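Effector protein B, substrate of the Dot/Icm secretion system (Legionella drancourtii, PDB 4JVS) probably acts as a secreted effector whose GAP domain, the part in this chain, stimulates GTP hydrolysis by a host Rab GTPase. Local coordinates at residues P23-L37 / V53-F67. Residues are numbered along the deposited sequence; the frame is centred on the assembly and turned at random.
Sequences PPLLQMEQEQPFPEL and VRTEEVNFGQLAKCF
Phe34 is the large bump at one end of this contact, and the hollow that takes it is lined by Leu63, Cys66 and Phe67 on the first turns of helix 60-80. With CG anti to its backbone N (chi1 -166°), the ring swings across to that helix. Phe67 CB lies over one face, 3.9 Å from the ring centroid in a CH-pi contact, while Leu63 CD2 meets the ring's edge at Phe34 CE1. The Phe67 ring then turns its own edge to the Phe34 face, planes 66° apart, a T-shaped pair; Phe202 is edge-to-face with Phe34 as well. Cys66 SG fills the notch beside the Phe34 backbone, 3.5 Å from Phe34 N, and Leu37 CD2 rests on the same sulfur. Helices 34-45 and 60-80 thus start against each other within the LepB GAP N-terminal subdomain, and the loops leading into them run alongside each other, joined by a single beta bridge. Asn59 is the N-cap of the second helix, its OD1 accepting from Gln62 N. Met28, bent at chi3, lays its sulfur near Asn59 O and brings CE to 3.9 Å from Leu63 N, on the helix's first turn. Leu26 drops between Val53 and Val58: its CG sits 3.6 Å from Val53 CG2 and its CB against Val58 CG2, with Trp41 and Leu174 also touching it. At the bridge, Arg54 N gives to Pro24 O at 3.1 Å and Leu26 N to Arg54 O at 3.3 Å. The Arg54 guanidinium folds back across Leu25, whose CB lies over one of its faces, and Pro23 O stands at its edge.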
ATOM      1  N   PRO A  23     -15.261  -6.915 -29.058  1.00 62.70           N
ATOM      2  CA  PRO A  23     -14.790  -6.338 -27.793  1.00 56.16           C
ATOM      3  C   PRO A  23     -14.877  -4.819 -27.819  1.00 55.74           C
ATOM      4  O   PRO A  23     -14.363  -4.200 -28.749  1.00 55.79           O
ATOM      5  CB  PRO A  23     -13.323  -6.779 -27.728  1.00 55.25           C
ATOM      6  CG  PRO A  23     -12.945  -7.107 -29.130  1.00 58.09           C
ATOM      7  CD  PRO A  23     -14.194  -7.673 -29.736  1.00 61.60           C
ATOM      8  N   PRO A  24     -15.539  -4.224 -26.817  1.00 52.28           N
ATOM      9  CA  PRO A  24     -15.714  -2.775 -26.729  1.00 47.72           C
ATOM     10  C   PRO A  24     -14.426  -2.071 -26.333  1.00 50.83           C
ATOM     11  O   PRO A  24     -13.576  -2.686 -25.694  1.00 50.90           O
ATOM     12  CB  PRO A  24     -16.755  -2.623 -25.624  1.00 47.77           C
ATOM     13  CG  PRO A  24     -16.638  -3.836 -24.826  1.00 48.29           C
ATOM     14  CD  PRO A  24     -16.278  -4.930 -25.760  1.00 51.34           C
ATOM     15  N   LEU A  25     -14.300  -0.798 -26.701  1.00 49.72           N
ATOM     16  CA  LEU A  25     -13.094  -0.016 -26.450  1.00 47.56           C
ATOM     17  C   LEU A  25     -13.292   0.944 -25.285  1.00 46.79           C
ATOM     18  O   LEU A  25     -14.099   1.870 -25.366  1.00 49.40           O
ATOM     19  CB  LEU A  25     -12.742   0.791 -27.699  1.00 49.31           C
ATOM     20  CG  LEU A  25     -11.499   1.681 -27.713  1.00 45.38           C
ATOM     21  CD1 LEU A  25     -10.267   0.870 -28.032  1.00 46.09           C
ATOM     22  CD2 LEU A  25     -11.683   2.761 -28.737  1.00 42.99           C
ATOM     23  N   LEU A  26     -12.560   0.728 -24.202  1.00 44.41           N
ATOM     24  CA  LEU A  26     -12.627   1.645 -23.075  1.00 44.37           C
ATOM     25  C   LEU A  26     -11.968   2.962 -23.443  1.00 45.72           C
ATOM     26  O   LEU A  26     -10.802   2.991 -23.842  1.00 47.85           O
ATOM     27  CB  LEU A  26     -11.940   1.052 -21.852  1.00 43.19           C
ATOM     28  CG  LEU A  26     -12.427  -0.325 -21.425  1.00 42.68           C
ATOM     29  CD1 LEU A  26     -11.660  -0.750 -20.202  1.00 39.24           C
ATOM     30  CD2 LEU A  26     -13.932  -0.326 -21.174  1.00 44.00           C
ATOM     31  N   GLN A  27     -12.721   4.047 -23.305  1.00 45.52           N
ATOM     32  CA  GLN A  27     -12.222   5.376 -23.633  1.00 47.37           C
ATOM     33  C   GLN A  27     -12.373   6.350 -22.474  1.00 47.80           C
ATOM     34  O   GLN A  27     -13.319   6.247 -21.685  1.00 48.60           O
ATOM     35  CB  GLN A  27     -12.929   5.925 -24.874  1.00 49.00           C
ATOM     36  CG  GLN A  27     -12.214   5.602 -26.176  1.00 51.16           C
ATOM     37  CD  GLN A  27     -12.807   6.337 -27.356  1.00 52.61           C
ATOM     38  OE1 GLN A  27     -14.002   6.205 -27.647  1.00 54.90           O
ATOM     39  NE2 GLN A  27     -11.980   7.124 -28.043  1.00 47.36           N
ATOM     40  N   MET A  28     -11.478   7.315 -22.376  1.00 45.40           N
ATOM     41  CA  MET A  28     -11.522   8.249 -21.280  1.00 48.22           C
ATOM     42  C   MET A  28     -12.021   9.595 -21.698  1.00 51.17           C
ATOM     43  O   MET A  28     -11.562  10.182 -22.636  1.00 49.59           O
ATOM     44  CB  MET A  28     -10.185   8.375 -20.636  1.00 47.70           C
ATOM     45  CG  MET A  28      -9.720   7.095 -20.020  1.00 48.03           C
ATOM     46  SD  MET A  28      -8.452   7.419 -18.840  1.00 53.94           S
ATOM     47  CE  MET A  28      -9.132   8.775 -17.928  1.00 39.89           C
ATOM     48  N   GLU A  29     -12.998  10.056 -20.950  1.00 56.89           N
ATOM     49  CA  GLU A  29     -13.920  11.074 -21.359  1.00 63.13           C
ATOM     50  C   GLU A  29     -13.422  12.497 -21.311  1.00 72.10           C
ATOM     51  O   GLU A  29     -12.394  12.803 -20.736  1.00 68.45           O
ATOM     52  CB  GLU A  29     -15.233  10.942 -20.609  1.00 63.04           C
ATOM     53  CG  GLU A  29     -15.356   9.699 -19.759  1.00 59.62           C
ATOM     54  CD  GLU A  29     -16.695   9.033 -19.913  1.00 60.33           C
ATOM     55  OE1 GLU A  29     -17.651   9.440 -19.254  1.00 59.94           O
ATOM     56  OE2 GLU A  29     -16.787   8.099 -20.707  1.00 59.29           O
ATOM     57  N   GLN A  30     -14.192  13.373 -21.927  1.00 76.38           N
ATOM     58  CA  GLN A  30     -13.716  14.689 -22.234  1.00 77.68           C
ATOM     59  C   GLN A  30     -13.308  15.417 -20.983  1.00 78.97           C
ATOM     60  O   GLN A  30     -12.269  16.041 -20.951  1.00 81.33           O
ATOM     61  CB  GLN A  30     -14.824  15.466 -22.945  1.00 76.29           C
ATOM     62  CG  GLN A  30     -15.889  16.055 -22.031  1.00 73.46           C
ATOM     63  CD  GLN A  30     -16.408  17.398 -22.521  1.00 69.66           C
ATOM     64  OE1 GLN A  30     -15.975  18.448 -22.070  1.00 64.04           O
ATOM     65  NE2 GLN A  30     -17.344  17.358 -23.445  1.00 63.52           N
ATOM     66  N   GLU A  31     -14.119  15.376 -19.948  1.00 75.38           N
ATOM     67  CA  GLU A  31     -13.632  15.769 -18.660  1.00 74.17           C
ATOM     68  C   GLU A  31     -14.428  15.055 -17.623  1.00 71.75           C
ATOM     69  O   GLU A  31     -14.512  15.499 -16.507  1.00 71.99           O
ATOM     70  CB  GLU A  31     -13.628  17.288 -18.491  1.00 77.38           C
ATOM     71  CG  GLU A  31     -13.519  17.797 -17.052  1.00 78.69           C
ATOM     72  CD  GLU A  31     -12.097  17.978 -16.560  1.00 80.11           C
ATOM     73  OE1 GLU A  31     -11.190  17.311 -17.084  1.00 79.95           O
ATOM     74  OE2 GLU A  31     -11.883  18.770 -15.635  1.00 73.95           O
ATOM     75  N   GLN A  32     -15.055  13.961 -18.004  1.00 68.58           N
ATOM     76  CA  GLN A  32     -15.955  13.272 -17.102  1.00 63.99           C
ATOM     77  C   GLN A  32     -15.266  12.650 -15.913  1.00 60.42           C
ATOM     78  O   GLN A  32     -14.171  12.151 -16.010  1.00 58.85           O
ATOM     79  CB  GLN A  32     -16.776  12.232 -17.855  1.00 63.73           C
ATOM     80  CG  GLN A  32     -17.235  12.707 -19.224  1.00 69.78           C
ATOM     81  CD  GLN A  32     -18.676  13.166 -19.291  1.00 66.17           C
ATOM     82  OE1 GLN A  32     -19.250  13.637 -18.318  1.00 62.27           O
ATOM     83  NE2 GLN A  32     -19.257  13.045 -20.461  1.00 61.05           N
ATOM     84  N   PRO A  33     -15.963  12.675 -14.797  1.00 54.02           N
ATOM     85  CA  PRO A  33     -15.494  12.216 -13.513  1.00 50.09           C
ATOM     86  C   PRO A  33     -15.390  10.730 -13.444  1.00 48.42           C
ATOM     87  O   PRO A  33     -15.974  10.065 -14.230  1.00 45.99           O
ATOM     88  CB  PRO A  33     -16.608  12.650 -12.593  1.00 48.39           C
ATOM     89  CG  PRO A  33     -17.195  13.805 -13.244  1.00 49.90           C
ATOM     90  CD  PRO A  33     -17.182  13.461 -14.673  1.00 55.16           C
ATOM     91  N   PHE A  34     -14.631  10.229 -12.491  1.00 47.09           N
ATOM     92  CA  PHE A  34     -14.454   8.790 -12.313  1.00 43.23           C
ATOM     93  C   PHE A  34     -15.769   7.973 -12.247  1.00 42.32           C
ATOM     94  O   PHE A  34     -15.877   6.950 -12.916  1.00 43.49           O
ATOM     95  CB  PHE A  34     -13.549   8.527 -11.097  1.00 41.78           C
ATOM     96  CG  PHE A  34     -13.023   7.120 -11.013  1.00 40.39           C
ATOM     97  CD1 PHE A  34     -11.876   6.745 -11.701  1.00 39.43           C
ATOM     98  CD2 PHE A  34     -13.670   6.176 -10.238  1.00 37.66           C
ATOM     99  CE1 PHE A  34     -11.389   5.452 -11.617  1.00 36.72           C
ATOM    100  CE2 PHE A  34     -13.193   4.885 -10.153  1.00 38.41           C
ATOM    101  CZ  PHE A  34     -12.045   4.521 -10.843  1.00 39.95           C
ATOM    102  N   PRO A  35     -16.750   8.405 -11.494  1.00 40.58           N
ATOM    103  CA  PRO A  35     -17.971   7.644 -11.408  1.00 41.56           C
ATOM    104  C   PRO A  35     -18.706   7.508 -12.717  1.00 45.23           C
ATOM    105  O   PRO A  35     -19.216   6.465 -13.010  1.00 46.15           O
ATOM    106  CB  PRO A  35     -18.792   8.473 -10.462  1.00 43.60           C
ATOM    107  CG  PRO A  35     -17.814   9.113  -9.622  1.00 43.40           C
ATOM    108  CD  PRO A  35     -16.784   9.530 -10.569  1.00 43.27           C
ATOM    109  N   GLU A  36     -18.792   8.563 -13.489  1.00 46.14           N
ATOM    110  CA  GLU A  36     -19.401   8.489 -14.796  1.00 46.89           C
ATOM    111  C   GLU A  36     -18.631   7.632 -15.750  1.00 46.41           C
ATOM    112  O   GLU A  36     -19.181   6.974 -16.584  1.00 44.57           O
ATOM    113  CB  GLU A  36     -19.603   9.867 -15.360  1.00 49.06           C
ATOM    114  CG  GLU A  36     -20.808  10.521 -14.756  1.00 52.17           C
ATOM    115  CD  GLU A  36     -21.982   9.596 -14.692  1.00 53.88           C
ATOM    116  OE1 GLU A  36     -22.566   9.474 -13.614  1.00 52.46           O
ATOM    117  OE2 GLU A  36     -22.314   9.002 -15.729  1.00 55.69           O
ATOM    118  N   LEU A  37     -17.332   7.695 -15.647  1.00 44.06           N
ATOM    119  CA  LEU A  37     -16.504   6.883 -16.453  1.00 43.42           C
ATOM    120  C   LEU A  37     -16.764   5.424 -16.172  1.00 44.44           C
ATOM    121  O   LEU A  37     -16.944   4.654 -17.058  1.00 45.14           O
ATOM    122  CB  LEU A  37     -15.086   7.228 -16.088  1.00 43.37           C
ATOM    123  CG  LEU A  37     -13.907   6.678 -16.834  1.00 43.34           C
ATOM    124  CD1 LEU A  37     -14.096   6.927 -18.296  1.00 47.39           C
ATOM    125  CD2 LEU A  37     -12.677   7.380 -16.356  1.00 39.54           C
ATOM    126  N   VAL A  53     -11.943  -7.197 -23.992  1.00 52.82           N
ATOM    127  CA  VAL A  53     -11.993  -5.733 -23.880  1.00 50.94           C
ATOM    128  C   VAL A  53     -10.696  -5.083 -24.384  1.00 47.94           C
ATOM    129  O   VAL A  53      -9.626  -5.662 -24.259  1.00 50.09           O
ATOM    130  CB  VAL A  53     -12.281  -5.297 -22.412  1.00 51.57           C
ATOM    131  CG1 VAL A  53     -11.183  -5.792 -21.472  1.00 50.21           C
ATOM    132  CG2 VAL A  53     -12.454  -3.785 -22.302  1.00 46.38           C
ATOM    133  N   ARG A  54     -10.793  -3.883 -24.951  1.00 47.55           N
ATOM    134  CA  ARG A  54      -9.625  -3.179 -25.480  1.00 48.79           C
ATOM    135  C   ARG A  54      -9.191  -1.992 -24.606  1.00 50.52           C
ATOM    136  O   ARG A  54      -9.759  -0.895 -24.689  1.00 47.59           O
ATOM    137  CB  ARG A  54      -9.877  -2.707 -26.919  1.00 51.57           C
ATOM    138  CG  ARG A  54     -10.642  -3.707 -27.775  1.00 53.13           C
ATOM    139  CD  ARG A  54     -10.475  -3.449 -29.263  1.00 55.89           C
ATOM    140  NE  ARG A  54     -10.825  -2.088 -29.678  1.00 54.96           N
ATOM    141  CZ  ARG A  54     -12.021  -1.721 -30.133  1.00 52.45           C
ATOM    142  NH1 ARG A  54     -13.001  -2.606 -30.211  1.00 54.53           N
ATOM    143  NH2 ARG A  54     -12.240  -0.469 -30.510  1.00 50.93           N
ATOM    144  N   THR A  55      -8.159  -2.217 -23.795  1.00 50.41           N
ATOM    145  CA  THR A  55      -7.669  -1.218 -22.858  1.00 45.76           C
ATOM    146  C   THR A  55      -6.489  -0.448 -23.421  1.00 47.64           C
ATOM    147  O   THR A  55      -5.753   0.206 -22.679  1.00 50.48           O
ATOM    148  CB  THR A  55      -7.202  -1.883 -21.568  1.00 45.35           C
ATOM    149  OG1 THR A  55      -6.115  -2.767 -21.861  1.00 48.93           O
ATOM    150  CG2 THR A  55      -8.330  -2.677 -20.940  1.00 44.52           C
ATOM    151  N   GLU A  56      -6.312  -0.528 -24.735  1.00 49.20           N
ATOM    152  CA  GLU A  56      -5.165   0.078 -25.415  1.00 49.22           C
ATOM    153  C   GLU A  56      -5.168   1.608 -25.324  1.00 47.57           C
ATOM    154  O   GLU A  56      -4.116   2.234 -25.217  1.00 47.93           O
ATOM    155  CB  GLU A  56      -5.131  -0.362 -26.887  1.00 52.43           C
ATOM    156  CG  GLU A  56      -6.041  -1.567 -27.224  1.00 54.70           C
ATOM    157  CD  GLU A  56      -5.550  -2.888 -26.619  1.00 58.27           C
ATOM    158  OE1 GLU A  56      -6.393  -3.771 -26.336  1.00 55.55           O
ATOM    159  OE2 GLU A  56      -4.321  -3.045 -26.429  1.00 58.41           O
ATOM    160  N   GLU A  57      -6.352   2.210 -25.360  1.00 48.36           N
ATOM    161  CA  GLU A  57      -6.457   3.666 -25.369  1.00 47.08           C
ATOM    162  C   GLU A  57      -6.654   4.267 -23.974  1.00 46.70           C
ATOM    163  O   GLU A  57      -6.910   5.472 -23.829  1.00 44.02           O
ATOM    164  CB  GLU A  57      -7.547   4.121 -26.341  1.00 43.43           C
ATOM    165  CG  GLU A  57      -7.297   3.624 -27.756  1.00 44.46           C
ATOM    166  CD  GLU A  57      -8.056   4.403 -28.811  1.00 46.90           C
ATOM    167  OE1 GLU A  57      -8.176   3.881 -29.945  1.00 44.93           O
ATOM    168  OE2 GLU A  57      -8.522   5.529 -28.507  1.00 47.45           O
ATOM    169  N   VAL A  58      -6.513   3.420 -22.956  1.00 44.96           N
ATOM    170  CA  VAL A  58      -6.603   3.858 -21.571  1.00 45.81           C
ATOM    171  C   VAL A  58      -5.239   4.376 -21.091  1.00 44.11           C
ATOM    172  O   VAL A  58      -4.238   3.667 -21.148  1.00 49.13           O
ATOM    173  CB  VAL A  58      -7.130   2.716 -20.647  1.00 45.95           C
ATOM    174  CG1 VAL A  58      -7.191   3.158 -19.192  1.00 44.45           C
ATOM    175  CG2 VAL A  58      -8.504   2.261 -21.099  1.00 45.54           C
ATOM    176  N   ASN A  59      -5.207   5.624 -20.640  1.00 42.86           N
ATOM    177  CA  ASN A  59      -4.011   6.185 -20.034  1.00 45.18           C
ATOM    178  C   ASN A  59      -4.068   6.044 -18.520  1.00 43.95           C
ATOM    179  O   ASN A  59      -4.778   6.790 -17.844  1.00 43.12           O
ATOM    180  CB  ASN A  59      -3.861   7.654 -20.420  1.00 44.90           C
ATOM    181  CG  ASN A  59      -2.595   8.286 -19.865  1.00 47.78           C
ATOM    182  OD1 ASN A  59      -2.065   7.875 -18.834  1.00 49.97           O
ATOM    183  ND2 ASN A  59      -2.112   9.311 -20.544  1.00 54.04           N
ATOM    184  N   PHE A  60      -3.283   5.111 -17.991  1.00 40.85           N
ATOM    185  CA  PHE A  60      -3.353   4.777 -16.578  1.00 40.29           C
ATOM    186  C   PHE A  60      -2.997   5.930 -15.638  1.00 41.40           C
ATOM    187  O   PHE A  60      -3.628   6.083 -14.587  1.00 41.25           O
ATOM    188  CB  PHE A  60      -2.570   3.500 -16.281  1.00 37.39           C
ATOM    189  CG  PHE A  60      -3.248   2.267 -16.789  1.00 40.81           C
ATOM    190  CD1 PHE A  60      -4.346   1.750 -16.131  1.00 45.39           C
ATOM    191  CD2 PHE A  60      -2.819   1.646 -17.938  1.00 41.54           C
ATOM    192  CE1 PHE A  60      -4.988   0.618 -16.609  1.00 43.79           C
ATOM    193  CE2 PHE A  60      -3.455   0.523 -18.415  1.00 40.84           C
ATOM    194  CZ  PHE A  60      -4.542   0.013 -17.756  1.00 42.00           C
ATOM    195  N   GLY A  61      -2.028   6.753 -16.032  1.00 40.42           N
ATOM    196  CA  GLY A  61      -1.737   7.997 -15.335  1.00 40.20           C
ATOM    197  C   GLY A  61      -2.928   8.948 -15.256  1.00 43.11           C
ATOM    198  O   GLY A  61      -3.202   9.530 -14.199  1.00 45.21           O
ATOM    199  N   GLN A  62      -3.654   9.111 -16.359  1.00 42.41           N
ATOM    200  CA  GLN A  62      -4.852   9.952 -16.338  1.00 42.66           C
ATOM    201  C   GLN A  62      -5.991   9.287 -15.560  1.00 41.52           C
ATOM    202  O   GLN A  62      -6.799   9.964 -14.931  1.00 39.36           O
ATOM    203  CB  GLN A  62      -5.318  10.310 -17.757  1.00 46.30           C
ATOM    204  CG  GLN A  62      -4.227  10.876 -18.676  1.00 50.12           C
ATOM    205  CD  GLN A  62      -3.743  12.267 -18.285  1.00 53.32           C
ATOM    206  OE1 GLN A  62      -4.528  13.219 -18.218  1.00 52.86           O
ATOM    207  NE2 GLN A  62      -2.435  12.393 -18.044  1.00 50.32           N
ATOM    208  N   LEU A  63      -6.061   7.959 -15.607  1.00 40.63           N
ATOM    209  CA  LEU A  63      -7.096   7.252 -14.879  1.00 37.65           C
ATOM    210  C   LEU A  63      -6.862   7.457 -13.392  1.00 40.11           C
ATOM    211  O   LEU A  63      -7.809   7.648 -12.628  1.00 38.36           O
ATOM    212  CB  LEU A  63      -7.075   5.765 -15.211  1.00 41.11           C
ATOM    213  CG  LEU A  63      -8.430   5.062 -15.371  1.00 37.88           C
ATOM    214  CD1 LEU A  63      -8.284   3.560 -15.204  1.00 37.03           C
ATOM    215  CD2 LEU A  63      -9.429   5.603 -14.401  1.00 36.33           C
ATOM    216  N   ALA A  64      -5.593   7.425 -12.988  1.00 39.74           N
ATOM    217  CA  ALA A  64      -5.242   7.648 -11.592  1.00 37.98           C
ATOM    218  C   ALA A  64      -5.549   9.080 -11.120  1.00 38.61           C
ATOM    219  O   ALA A  64      -6.123   9.256 -10.044  1.00 38.36           O
ATOM    220  CB  ALA A  64      -3.790   7.278 -11.334  1.00 37.94           C
ATOM    221  N   LYS A  65      -5.185  10.096 -11.903  1.00 36.93           N
ATOM    222  CA  LYS A  65      -5.576  11.470 -11.556  1.00 38.25           C
ATOM    223  C   LYS A  65      -7.089  11.564 -11.398  1.00 38.44           C
ATOM    224  O   LYS A  65      -7.596  12.167 -10.457  1.00 39.45           O
ATOM    225  CB  LYS A  65      -5.099  12.489 -12.597  1.00 37.13           C
ATOM    226  CG  LYS A  65      -3.575  12.516 -12.787  1.00 42.34           C
ATOM    227  CD  LYS A  65      -3.161  12.993 -14.195  1.00 45.35           C
ATOM    228  CE  LYS A  65      -1.646  12.850 -14.440  1.00 47.40           C
ATOM    229  NZ  LYS A  65      -0.798  13.752 -13.582  1.00 48.68           N
ATOM    230  N   CYS A  66      -7.797  10.928 -12.317  1.00 38.46           N
ATOM    231  CA  CYS A  66      -9.250  10.953 -12.356  1.00 39.01           C
ATOM    232  C   CYS A  66      -9.859  10.336 -11.092  1.00 39.00           C
ATOM    233  O   CYS A  66     -10.789  10.891 -10.494  1.00 39.12           O
ATOM    234  CB  CYS A  66      -9.723  10.211 -13.609  1.00 38.52           C
ATOM    235  SG  CYS A  66     -11.484  10.293 -13.956  1.00 40.34           S
ATOM    236  N   PHE A  67      -9.333   9.190 -10.681  1.00 37.74           N
ATOM    237  CA  PHE A  67      -9.791   8.572  -9.445  1.00 37.66           C
ATOM    238  C   PHE A  67      -9.383   9.402  -8.223  1.00 38.37           C
ATOM    239  O   PHE A  67     -10.160   9.572  -7.277  1.00 36.21           O
ATOM    240  CB  PHE A  67      -9.252   7.149  -9.311  1.00 33.97           C
ATOM    241  CG  PHE A  67      -9.334   6.619  -7.920  1.00 34.08           C
ATOM    242  CD1 PHE A  67     -10.544   6.201  -7.404  1.00 33.82           C
ATOM    243  CD2 PHE A  67      -8.203   6.552  -7.120  1.00 33.30           C
ATOM    244  CE1 PHE A  67     -10.629   5.722  -6.126  1.00 34.34           C
ATOM    245  CE2 PHE A  67      -8.279   6.071  -5.848  1.00 33.18           C
ATOM    246  CZ  PHE A  67      -9.497   5.654  -5.344  1.00 34.99           C
TER